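Local coordinates for nicotinate-nucleotide--dimethylbenzimidazole phosphoribosyltransferase (Thermus thermophilus HB8, PDB 1WX1), which probably transfers the phosphoribosyl group of nicotinate mononucleotide to 5,6-dimethylbenzimidazole, giving alpha-ribazole 5'-phosphate for cobalamin biosynthesis, at residues Gly217-Ala222 with Glu229-Ala234; Thr169-Leu174 with Val254-Leu259; Leu11-Leu16 with Val29-Ala34; Pro294-Asp299 with Met312-Ala317. All coordinates share one frame; numbering follows the deposited sequence.

Interaction 1: Gly217-Ala222 with Glu229-Ala234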
loop_
_atom_site.group_PDB
_atom_site.type_symbol
_atom_site.label_atom_id
_atom_site.label_comp_id
_atom_site.label_asym_id
_atom_site.label_seq_id
_atom_site.Cartn_x
_atom_site.Cartn_y
_atom_site.Cartn_z
ATOM N N GLY A 217 -36.837 -9.301 -3.012
ATOM C CA GLY A 217 -36.061 -8.218 -2.433
ATOM C C GLY A 217 -34.622 -8.675 -2.286
ATOM O O GLY A 217 -34.361 -9.877 -2.290
ATOM N N PRO A 218 -33.661 -7.750 -2.142
ATOM C CA PRO A 218 -32.258 -8.152 -2.002
ATOM C C PRO A 218 -31.995 -9.152 -0.877
ATOM O O PRO A 218 -31.150 -10.037 -1.015
ATOM C CB PRO A 218 -31.535 -6.818 -1.797
ATOM C CG PRO A 218 -32.580 -5.960 -1.157
ATOM C CD PRO A 218 -33.811 -6.297 -1.955
ATOM N N LEU A 219 -32.718 -9.015 0.230
ATOM C CA LEU A 219 -32.543 -9.919 1.360
ATOM C C LEU A 219 -33.057 -11.310 0.998
ATOM O O LEU A 219 -32.479 -12.320 1.399
ATOM C CB LEU A 219 -33.293 -9.399 2.587
ATOM C CG LEU A 219 -32.892 -10.033 3.923
ATOM C CD1 LEU A 219 -31.409 -9.778 4.181
ATOM C CD2 LEU A 219 -33.734 -9.448 5.048
ATOM N N GLU A 220 -34.148 -11.358 0.239
ATOM C CA GLU A 220 -34.716 -12.635 -0.174
ATOM C C GLU A 220 -33.763 -13.338 -1.129
ATOM O O GLU A 220 -33.620 -14.557 -1.093
ATOM C CB GLU A 220 -36.070 -12.428 -0.848
ATOM C CG GLU A 220 -37.139 -11.904 0.089
ATOM C CD GLU A 220 -38.482 -11.739 -0.594
ATOM O OE1 GLU A 220 -38.570 -10.949 -1.559
ATOM O OE2 GLU A 220 -39.449 -12.401 -0.163
ATOM N N VAL A 221 -33.115 -12.562 -1.988
ATOM C CA VAL A 221 -32.162 -13.109 -2.940
ATOM C C VAL A 221 -30.958 -13.691 -2.195
ATOM O O VAL A 221 -30.537 -14.819 -2.458
ATOM C CB VAL A 221 -31.677 -12.016 -3.926
ATOM C CG1 VAL A 221 -30.486 -12.518 -4.726
ATOM C CG2 VAL A 221 -32.818 -11.625 -4.868
ATOM N N ALA A 222 -30.412 -12.921 -1.259
ATOM C CA ALA A 222 -29.258 -13.364 -0.477
ATOM C C ALA A 222 -29.563 -14.639 0.306
ATOM O O ALA A 222 -28.729 -15.540 0.400
ATOM C CB ALA A 222 -28.825 -12.260 0.477
ATOM N N GLU A 229 -22.490 -15.187 6.689
ATOM C CA GLU A 229 -21.491 -14.165 6.965
ATOM C C GLU A 229 -21.507 -13.090 5.877
ATOM O O GLU A 229 -21.121 -11.952 6.122
ATOM C CB GLU A 229 -20.085 -14.789 7.098
ATOM C CG GLU A 229 -19.359 -15.061 5.792
ATOM C CD GLU A 229 -19.707 -16.400 5.180
ATOM O OE1 GLU A 229 -20.887 -16.804 5.263
ATOM O OE2 GLU A 229 -18.797 -17.038 4.605
ATOM N N LEU A 230 -21.961 -13.443 4.677
ATOM C CA LEU A 230 -22.023 -12.459 3.596
ATOM C C LEU A 230 -23.128 -11.449 3.913
ATOM O O LEU A 230 -22.982 -10.249 3.669
ATOM C CB LEU A 230 -22.300 -13.145 2.246
ATOM C CG LEU A 230 -21.311 -14.236 1.806
ATOM C CD1 LEU A 230 -21.635 -14.674 0.377
ATOM C CD2 LEU A 230 -19.877 -13.717 1.877
ATOM N N VAL A 231 -24.234 -11.942 4.458
ATOM C CA VAL A 231 -25.351 -11.085 4.833
ATOM C C VAL A 231 -24.933 -10.251 6.052
ATOM O O VAL A 231 -25.278 -9.075 6.155
ATOM C CB VAL A 231 -26.595 -11.926 5.175
ATOM C CG1 VAL A 231 -27.724 -11.028 5.669
ATOM C CG2 VAL A 231 -27.034 -12.706 3.942
ATOM N N ALA A 232 -24.194 -10.867 6.971
ATOM C CA ALA A 232 -23.722 -10.154 8.155
ATOM C C ALA A 232 -22.785 -9.031 7.713
ATOM O O ALA A 232 -22.782 -7.943 8.293
ATOM C CB ALA A 232 -22.985 -11.110 9.092
ATOM N N ILE A 233 -21.993 -9.299 6.678
ATOM C CA ILE A 233 -21.067 -8.301 6.167
ATOM C C ILE A 233 -21.836 -7.098 5.628
ATOM O O ILE A 233 -21.412 -5.954 5.798
ATOM C CB ILE A 233 -20.130 -8.928 5.113
ATOM C CG1 ILE A 233 -19.077 -9.775 5.850
ATOM C CG2 ILE A 233 -19.463 -7.844 4.258
ATOM C CD1 ILE A 233 -18.288 -10.720 4.968
ATOM N N ALA A 234 -22.978 -7.350 4.999
ATOM C CA ALA A 234 -23.807 -6.257 4.498
ATOM C C ALA A 234 -24.250 -5.411 5.703
ATOM O O ALA A 234 -24.305 -4.181 5.629
ATOM C CB ALA A 234 -25.021 -6.810 3.775
#
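Ala222 and Val231 bring the two backbones closest, with their CA atoms 7.0 Å apart, where helix 218-225 doubles back through a short turn into helix 228-242. The helices run roughly antiparallel, and Val231 carries the whole second side of the contact. Its two methyls divide the work. CG1, anti to the backbone N (chi1 176°), meets Leu219 CD1 at 4.2 Å. CG2, on the other branch, meets the Ala222 methyl, with Val231 CG2 3.9 Å from Ala222 CB. Leu219 starts out pointing past the other helix, but its branched end swings back so that its side chain crosses Val231 at about a right angle. Ala222 reaches across with CB alone.

Helix 133-152 closes one side, where Ala136 and Glu137 touch Leu219 and Leu140 touches Val231. Ala222 also rests on Leu174 and Leu260 of two further helices. At the outer end, Gly217 is the N-cap of helix 218-225. Its N donates to Glu220 OE1 at 2.8 Å in a nearly straight bond (173°) that uses the anti lone pair of the carboxylate. In a capping box the third helix residue gives this bond back to the N-cap; glycine has no side chain for the reciprocal one. A carboxylate placed here would probably also be favoured by the dipole of the helix start. Glu229 OE2 is held elsewhere, by His56 NE2 and Asn167 ND2.

Between the helices the contact consists of methyl groups alone. They meet through dispersion and burial of apolar surface, shared with neighbouring helices, while the side-chain hydrogen bonds of Glu220 and Glu229 lie apart.

Interaction 2: Thr169-Leu174 with Val254-Leu259; sequences TAAAAL and VTAGAL
Ala171 and Ala256 meet where two helices of the Rossmann-like alpha/beta domain pack against each other. Helix 167-179 follows strand 157-163, and helix 252-264 follows strand 247-249, its neighbour in the parallel sheet. The two helix segments run in broadly the same sense.

The methyl of Ala256 is the centre of the first shell. Ala256 CB lies 3.9 Å from Ala171 CB. Ala256 CB also lies 3.9 Å from Ala171 O. With such small side chains the backbones come very close, and the CA atoms of Ala171 and Ala256 are 5.6 Å apart. One turn further on, Leu174 adds a second apolar side chain from the same helix. Its CG is anti to the backbone N (chi1 179°), which sends the branched end across to Ala256. There Leu174 CD2 is 4.4 Å from Ala256 CB.

Around them, Thr175 OG1 is hydrogen-bonded to Ala171 O, the carbonyl that Ala256 CB rests on, and the Thr175 side chain also touches Ala256. Gln286 of helix 281-290 packs on Ala256 as well. On the far helix, Thr255 OG1 is hydrogen-bonded to Gly251 O and His283 NE2. This ties the first turn of helix 252-264 to helix 281-290.

Helix 228-242 joins the two partners from a third direction. Its Leu230 touches Ala170, and Ile233 and Tyr237 touch Val254. All three residues at the centre of the contact are buried. The closest approach is between a methyl and a carbonyl oxygen: Leu174 CD2 sits 3.8 Å from Ala256 O.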
loop_
_atom_site.group_PDB
_atom_site.type_symbol
_atom_site.label_atom_id
_atom_site.label_comp_id
_atom_site.label_asym_id
_atom_site.label_seq_id
_atom_site.Cartn_x
_atom_site.Cartn_y
_atom_site.Cartn_z
ATOM N N THR A 169 -17.950 -19.603 -3.374
ATOM C CA THR A 169 -19.007 -20.092 -4.240
ATOM C C THR A 169 -20.278 -19.318 -3.904
ATOM O O THR A 169 -20.989 -18.863 -4.800
ATOM C CB THR A 169 -19.238 -21.611 -4.057
ATOM O OG1 THR A 169 -18.067 -22.316 -4.476
ATOM C CG2 THR A 169 -20.414 -22.083 -4.903
ATOM N N ALA A 170 -20.553 -19.155 -2.612
ATOM C CA ALA A 170 -21.727 -18.403 -2.177
ATOM C C ALA A 170 -21.576 -16.946 -2.630
ATOM O O ALA A 170 -22.553 -16.310 -3.022
ATOM C CB ALA A 170 -21.869 -18.462 -0.651
ATOM N N ALA A 171 -20.351 -16.426 -2.570
ATOM C CA ALA A 171 -20.094 -15.048 -2.986
ATOM C C ALA A 171 -20.330 -14.902 -4.492
ATOM O O ALA A 171 -20.854 -13.885 -4.946
ATOM C CB ALA A 171 -18.667 -14.650 -2.636
ATOM N N ALA A 172 -19.942 -15.921 -5.257
ATOM C CA ALA A 172 -20.126 -15.897 -6.704
ATOM C C ALA A 172 -21.613 -15.911 -7.047
ATOM O O ALA A 172 -22.062 -15.188 -7.941
ATOM C CB ALA A 172 -19.426 -17.092 -7.346
ATOM N N ALA A 173 -22.376 -16.731 -6.328
ATOM C CA ALA A 173 -23.807 -16.837 -6.562
ATOM C C ALA A 173 -24.506 -15.521 -6.247
ATOM O O ALA A 173 -25.320 -15.027 -7.040
ATOM C CB ALA A 173 -24.396 -17.961 -5.712
ATOM N N LEU A 174 -24.185 -14.955 -5.088
ATOM C CA LEU A 174 -24.783 -13.699 -4.665
ATOM C C LEU A 174 -24.405 -12.575 -5.623
ATOM O O LEU A 174 -25.240 -11.739 -5.977
ATOM C CB LEU A 174 -24.331 -13.350 -3.246
ATOM C CG LEU A 174 -24.868 -12.030 -2.679
ATOM C CD1 LEU A 174 -26.393 -12.045 -2.699
ATOM C CD2 LEU A 174 -24.359 -11.838 -1.254
ATOM N N VAL A 254 -16.165 -10.541 0.833
ATOM C CA VAL A 254 -16.501 -9.312 1.553
ATOM C C VAL A 254 -17.178 -8.308 0.623
ATOM O O VAL A 254 -18.156 -7.662 0.991
ATOM C CB VAL A 254 -15.241 -8.664 2.186
ATOM C CG1 VAL A 254 -15.542 -7.223 2.618
ATOM C CG2 VAL A 254 -14.801 -9.490 3.401
ATOM N N THR A 255 -16.655 -8.184 -0.589
ATOM C CA THR A 255 -17.218 -7.252 -1.549
ATOM C C THR A 255 -18.599 -7.709 -2.002
ATOM O O THR A 255 -19.433 -6.890 -2.360
ATOM C CB THR A 255 -16.261 -7.070 -2.745
ATOM O OG1 THR A 255 -14.998 -6.613 -2.248
ATOM C CG2 THR A 255 -16.798 -6.023 -3.726
ATOM N N ALA A 256 -18.851 -9.017 -1.976
ATOM C CA ALA A 256 -20.176 -9.517 -2.342
ATOM C C ALA A 256 -21.142 -9.011 -1.266
ATOM O O ALA A 256 -22.279 -8.635 -1.556
ATOM C CB ALA A 256 -20.180 -11.048 -2.387
ATOM N N GLY A 257 -20.681 -9.010 -0.016
ATOM C CA GLY A 257 -21.511 -8.522 1.072
ATOM C C GLY A 257 -21.785 -7.034 0.891
ATOM O O GLY A 257 -22.890 -6.555 1.141
ATOM N N ALA A 258 -20.773 -6.292 0.456
ATOM C CA ALA A 258 -20.937 -4.855 0.239
ATOM C C ALA A 258 -21.944 -4.577 -0.882
ATOM O O ALA A 258 -22.698 -3.605 -0.817
ATOM C CB ALA A 258 -19.595 -4.222 -0.096
ATOM N N LEU A 259 -21.945 -5.419 -1.914
ATOM C CA LEU A 259 -22.881 -5.251 -3.029
ATOM C C LEU A 259 -24.308 -5.384 -2.520
ATOM O O LEU A 259 -25.213 -4.648 -2.946
ATOM C CB LEU A 259 -22.620 -6.303 -4.117
ATOM C CG LEU A 259 -21.374 -6.099 -4.983
ATOM C CD1 LEU A 259 -21.227 -7.272 -5.943
ATOM C CD2 LEU A 259 -21.492 -4.790 -5.759
#

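Interaction 3: Leu11-Leu16 with Val29-Ala34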
loop_
_atom_site.group_PDB
_atom_site.type_symbol
_atom_site.label_atom_id
_atom_site.label_comp_id
_atom_site.label_asym_id
_atom_site.label_seq_id
_atom_site.Cartn_x
_atom_site.Cartn_y
_atom_site.Cartn_z
ATOM N N LEU A 11 -10.120 22.506 -3.973
ATOM C CA LEU A 11 -9.394 23.762 -4.166
ATOM C C LEU A 11 -8.090 23.779 -3.372
ATOM O O LEU A 11 -7.042 24.173 -3.889
ATOM C CB LEU A 11 -10.238 24.954 -3.719
ATOM C CG LEU A 11 -11.515 25.318 -4.469
ATOM C CD1 LEU A 11 -12.051 26.634 -3.911
ATOM C CD2 LEU A 11 -11.226 25.457 -5.955
ATOM N N ARG A 12 -8.155 23.366 -2.108
ATOM C CA ARG A 12 -6.958 23.353 -1.273
ATOM C C ARG A 12 -5.905 22.415 -1.858
ATOM O O ARG A 12 -4.716 22.738 -1.883
ATOM C CB ARG A 12 -7.295 22.925 0.162
ATOM C CG ARG A 12 -6.080 22.959 1.078
ATOM C CD ARG A 12 -6.382 22.560 2.522
ATOM N NE ARG A 12 -5.159 22.598 3.324
ATOM C CZ ARG A 12 -4.556 23.717 3.721
ATOM N NH1 ARG A 12 -5.071 24.900 3.403
ATOM N NH2 ARG A 12 -3.423 23.659 4.410
ATOM N N MET A 13 -6.355 21.256 -2.329
ATOM C CA MET A 13 -5.478 20.250 -2.923
ATOM C C MET A 13 -4.658 20.870 -4.052
ATOM O O MET A 13 -3.439 20.691 -4.133
ATOM C CB MET A 13 -6.318 19.092 -3.474
ATOM C CG MET A 13 -5.522 17.955 -4.093
ATOM S SD MET A 13 -4.504 17.060 -2.892
ATOM C CE MET A 13 -5.792 16.158 -1.978
ATOM N N ASP A 14 -5.342 21.607 -4.920
ATOM C CA ASP A 14 -4.695 22.258 -6.052
ATOM C C ASP A 14 -3.670 23.307 -5.622
ATOM O O ASP A 14 -2.805 23.689 -6.409
ATOM C CB ASP A 14 -5.748 22.909 -6.957
ATOM C CG ASP A 14 -5.136 23.566 -8.180
ATOM O OD1 ASP A 14 -5.260 24.801 -8.321
ATOM O OD2 ASP A 14 -4.521 22.846 -8.997
ATOM N N GLN A 15 -3.761 23.767 -4.376
ATOM C CA GLN A 15 -2.831 24.776 -3.877
ATOM C C GLN A 15 -1.779 24.265 -2.892
ATOM O O GLN A 15 -1.004 25.052 -2.348
ATOM C CB GLN A 15 -3.606 25.936 -3.244
ATOM C CG GLN A 15 -4.353 26.793 -4.264
ATOM C CD GLN A 15 -3.421 27.408 -5.304
ATOM O OE1 GLN A 15 -2.564 28.230 -4.977
ATOM N NE2 GLN A 15 -3.584 27.006 -6.564
ATOM N N LEU A 16 -1.742 22.956 -2.662
ATOM C CA LEU A 16 -0.761 22.385 -1.743
ATOM C C LEU A 16 0.634 22.449 -2.353
ATOM O O LEU A 16 0.780 22.489 -3.573
ATOM C CB LEU A 16 -1.117 20.935 -1.409
ATOM C CG LEU A 16 -2.421 20.729 -0.633
ATOM C CD1 LEU A 16 -2.588 19.247 -0.332
ATOM C CD2 LEU A 16 -2.403 21.546 0.662
ATOM N N VAL A 29 -8.660 10.052 -2.970
ATOM C CA VAL A 29 -9.006 9.428 -1.700
ATOM C C VAL A 29 -9.157 10.510 -0.630
ATOM O O VAL A 29 -10.137 10.531 0.116
ATOM C CB VAL A 29 -7.907 8.426 -1.262
ATOM C CG1 VAL A 29 -8.229 7.870 0.122
ATOM C CG2 VAL A 29 -7.805 7.283 -2.278
ATOM N N ALA A 30 -8.182 11.411 -0.566
ATOM C CA ALA A 30 -8.206 12.502 0.409
ATOM C C ALA A 30 -9.477 13.337 0.272
ATOM O O ALA A 30 -10.131 13.672 1.263
ATOM C CB ALA A 30 -6.973 13.397 0.225
ATOM N N LEU A 31 -9.824 13.682 -0.964
ATOM C CA LEU A 31 -11.015 14.489 -1.211
ATOM C C LEU A 31 -12.282 13.781 -0.754
ATOM O O LEU A 31 -13.185 14.401 -0.196
ATOM C CB LEU A 31 -11.125 14.823 -2.696
ATOM C CG LEU A 31 -9.946 15.598 -3.287
ATOM C CD1 LEU A 31 -10.172 15.803 -4.786
ATOM C CD2 LEU A 31 -9.805 16.938 -2.575
ATOM N N ARG A 32 -12.357 12.478 -0.996
ATOM C CA ARG A 32 -13.535 11.728 -0.583
ATOM C C ARG A 32 -13.619 11.693 0.939
ATOM O O ARG A 32 -14.693 11.868 1.511
ATOM C CB ARG A 32 -13.491 10.306 -1.152
ATOM C CG ARG A 32 -13.574 10.243 -2.671
ATOM C CD ARG A 32 -13.660 8.796 -3.158
ATOM N NE ARG A 32 -14.841 8.132 -2.619
ATOM C CZ ARG A 32 -14.955 6.817 -2.455
ATOM N NH1 ARG A 32 -13.953 6.009 -2.792
ATOM N NH2 ARG A 32 -16.071 6.311 -1.943
ATOM N N LEU A 33 -12.483 11.476 1.593
ATOM C CA LEU A 33 -12.446 11.440 3.051
ATOM C C LEU A 33 -12.907 12.778 3.629
ATOM O O LEU A 33 -13.681 12.819 4.590
ATOM C CB LEU A 33 -11.029 11.112 3.531
ATOM C CG LEU A 33 -10.579 9.683 3.201
ATOM C CD1 LEU A 33 -9.111 9.490 3.562
ATOM C CD2 LEU A 33 -11.468 8.692 3.968
ATOM N N ALA A 34 -12.431 13.873 3.043
ATOM C CA ALA A 34 -12.821 15.200 3.508
ATOM C C ALA A 34 -14.328 15.386 3.391
ATOM O O ALA A 34 -14.975 15.873 4.318
ATOM C CB ALA A 34 -12.096 16.278 2.697
#
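Met13 reaches Ala30 and Leu31 across the pair of consecutive helices that opens the chain, between helix 3-14 and helix 24-37. Together with helix 306-321 these form the small helical part of the CobT fold.

Met13 CB already touches the other helix, 4.2 Å from Leu31 CD2. CG is anti to the backbone N (chi1 -179°) and carries the chain onward. The next two torsions both bend it, with chi2 66° and chi3 72°, so the side chain hooks round beyond CG and CE turns in to the side chains of Ala30 and Leu31. There Met13 CE lies 3.7 Å from Ala30 CB, and CE is 4.1 Å from Leu31 CD2. Leu31 CD2 thus meets both ends of the methionine side chain. The CB of Ala30 is directed toward the other helix, while Leu31 heads past and returns with its tip.

Around the contact, Ile321 of helix 306-321 touches Met13, and Phe6 and Ala9 touch Leu31. Next door, Arg12 forms a salt bridge with Glu329 through NH1, and its NE bonds to Leu322 O. Just beyond Met13, Gln15 NE2 donates to Asp14 OD1 at 3.3 Å, approaching from above the carboxylate plane.

Interaction 4: Pro294-Asp299 with Met312-Ala317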
loop_
_atom_site.group_PDB
_atom_site.type_symbol
_atom_site.label_atom_id
_atom_site.label_comp_id
_atom_site.label_asym_id
_atom_site.label_seq_id
_atom_site.Cartn_x
_atom_site.Cartn_y
_atom_site.Cartn_z
ATOM N N PRO A 294 -9.019 -0.086 -6.921
ATOM C CA PRO A 294 -8.298 -0.761 -5.834
ATOM C C PRO A 294 -7.027 0.002 -5.453
ATOM O O PRO A 294 -6.258 0.415 -6.321
ATOM C CB PRO A 294 -7.968 -2.134 -6.425
ATOM C CG PRO A 294 -8.945 -2.292 -7.565
ATOM C CD PRO A 294 -9.043 -0.917 -8.137
ATOM N N LEU A 295 -6.805 0.181 -4.157
ATOM C CA LEU A 295 -5.619 0.889 -3.688
ATOM C C LEU A 295 -4.369 0.026 -3.785
ATOM O O LEU A 295 -3.298 0.512 -4.141
ATOM C CB LEU A 295 -5.806 1.333 -2.238
ATOM C CG LEU A 295 -6.741 2.518 -2.031
ATOM C CD1 LEU A 295 -6.995 2.726 -0.547
ATOM C CD2 LEU A 295 -6.116 3.755 -2.649
ATOM N N LEU A 296 -4.514 -1.253 -3.455
ATOM C CA LEU A 296 -3.402 -2.193 -3.486
ATOM C C LEU A 296 -3.644 -3.333 -4.468
ATOM O O LEU A 296 -4.785 -3.702 -4.739
ATOM C CB LEU A 296 -3.195 -2.806 -2.098
ATOM C CG LEU A 296 -2.859 -1.866 -0.940
ATOM C CD1 LEU A 296 -2.990 -2.615 0.386
ATOM C CD2 LEU A 296 -1.453 -1.324 -1.126
ATOM N N ASP A 297 -2.556 -3.889 -4.986
ATOM C CA ASP A 297 -2.620 -5.032 -5.891
ATOM C C ASP A 297 -1.393 -5.872 -5.561
ATOM O O ASP A 297 -0.333 -5.706 -6.165
ATOM C CB ASP A 297 -2.568 -4.599 -7.352
ATOM C CG ASP A 297 -2.910 -5.737 -8.296
ATOM O OD1 ASP A 297 -2.712 -6.906 -7.906
ATOM O OD2 ASP A 297 -3.370 -5.468 -9.425
ATOM N N LEU A 298 -1.542 -6.765 -4.587
ATOM C CA LEU A 298 -0.435 -7.601 -4.149
ATOM C C LEU A 298 -0.660 -9.084 -4.418
ATOM O O LEU A 298 0.020 -9.931 -3.845
ATOM C CB LEU A 298 -0.193 -7.374 -2.655
ATOM C CG LEU A 298 0.157 -5.937 -2.250
ATOM C CD1 LEU A 298 0.038 -5.784 -0.739
ATOM C CD2 LEU A 298 1.565 -5.593 -2.725
ATOM N N ASP A 299 -1.616 -9.383 -5.293
ATOM C CA ASP A 299 -1.943 -10.758 -5.655
ATOM C C ASP A 299 -2.375 -11.578 -4.441
ATOM O O ASP A 299 -2.073 -12.769 -4.337
ATOM C CB ASP A 299 -0.743 -11.415 -6.352
ATOM C CG ASP A 299 -1.060 -12.804 -6.882
ATOM O OD1 ASP A 299 -2.164 -13.000 -7.432
ATOM O OD2 ASP A 299 -0.196 -13.700 -6.760
ATOM N N MET A 312 -5.510 0.484 5.236
ATOM C CA MET A 312 -5.824 1.542 6.192
ATOM C C MET A 312 -4.725 2.589 6.344
ATOM O O MET A 312 -5.018 3.782 6.406
ATOM C CB MET A 312 -6.194 0.944 7.552
ATOM C CG MET A 312 -7.506 0.168 7.511
ATOM S SD MET A 312 -8.067 -0.380 9.144
ATOM C CE MET A 312 -9.720 -0.957 8.760
ATOM N N PRO A 313 -3.449 2.167 6.412
ATOM C CA PRO A 313 -2.395 3.182 6.550
ATOM C C PRO A 313 -2.388 4.130 5.346
ATOM O O PRO A 313 -2.040 5.303 5.470
ATOM C CB PRO A 313 -1.117 2.349 6.640
ATOM C CG PRO A 313 -1.589 1.079 7.285
ATOM C CD PRO A 313 -2.893 0.810 6.560
ATOM N N LEU A 314 -2.771 3.616 4.178
ATOM C CA LEU A 314 -2.824 4.452 2.981
ATOM C C LEU A 314 -3.949 5.468 3.122
ATOM O O LEU A 314 -3.803 6.622 2.720
ATOM C CB LEU A 314 -3.055 3.607 1.727
ATOM C CG LEU A 314 -1.913 2.691 1.300
ATOM C CD1 LEU A 314 -2.307 1.975 0.010
ATOM C CD2 LEU A 314 -0.646 3.514 1.084
ATOM N N LEU A 315 -5.075 5.045 3.694
ATOM C CA LEU A 315 -6.189 5.964 3.879
ATOM C C LEU A 315 -5.794 7.077 4.845
ATOM O O LEU A 315 -6.157 8.239 4.652
ATOM C CB LEU A 315 -7.421 5.224 4.414
ATOM C CG LEU A 315 -7.955 4.101 3.521
ATOM C CD1 LEU A 315 -9.222 3.519 4.126
ATOM C CD2 LEU A 315 -8.239 4.638 2.136
ATOM N N ARG A 316 -5.048 6.723 5.888
ATOM C CA ARG A 316 -4.608 7.715 6.869
ATOM C C ARG A 316 -3.652 8.704 6.210
ATOM O O ARG A 316 -3.743 9.911 6.432
ATOM C CB ARG A 316 -3.909 7.037 8.054
ATOM C CG ARG A 316 -4.800 6.084 8.831
ATOM C CD ARG A 316 -4.222 5.762 10.196
ATOM N NE ARG A 316 -5.061 4.809 10.916
ATOM C CZ ARG A 316 -4.880 3.492 10.904
ATOM N NH1 ARG A 316 -3.877 2.967 10.212
ATOM N NH2 ARG A 316 -5.712 2.698 11.573
ATOM N N ALA A 317 -2.739 8.182 5.399
ATOM C CA ALA A 317 -1.775 9.022 4.693
ATOM C C ALA A 317 -2.514 9.990 3.780
ATOM O O ALA A 317 -2.182 11.173 3.711
ATOM C CB ALA A 317 -0.834 8.155 3.872
#
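Leu295 and Leu296 of the 294-299 loop meet Leu314 and Leu315 of helix 306-321 in a contact made of leucines alone.

The apolar contacts come first. Leu295 CD1 meets Leu315 CD2 at 3.5 Å, a tight methyl pair, and these two side chains cross at about a right angle. Leu314 CD1 lies between two loop residues, 3.6 Å from Leu296 CD2 and 4.2 Å from Leu295 CB. Leu314 extends toward the loop with CG anti to the carbonyl carbon (chi1 -69°). Val29 of helix 24-37 packs on both Leu295 and Leu315.

Polar bonds lie outside this cluster. Backbone bonds fix the loop, from Leu295 to Ala274 and from Leu296 to Gly275 and Leu277. Arg316 bonds to the carbonyls of Gly45 and Ala92. Asp299 forms a salt bridge with Arg279. The helix is kinked at Pro313, where the N atoms of 313 and 314 have no bond to the turn before.

Contacts with the second subunit form the third group. Leu296 packs on Leu296 of that subunit, and Pro313 on its Pro313. Leu298 touches its Leu26. Such like-on-like pairs are characteristic of a symmetric homodimer interface, and the leucine cluster between loop and helix lies next to it.

The four contacts form two touching pairs. Interactions 1 and 2 have centres 9 Å apart, and interaction 1 is nested in the chain between the two segments of interaction 2. They join where Ala234 CB lies 3.4 Å from Gly257 O. Interactions 3 and 4, with centres 18 Å apart, touch where helix 24-37 lies on helix 306-321: Leu33 CD1 is 3.4 Å from Leu315 O. The centres of interactions 1 and 3 are about 35 Å apart, on opposite sides of the chain's centre. Glu304, the predicted proton acceptor, falls in sequence between the two segments of interaction 4, but all four contacts lie away from it in space.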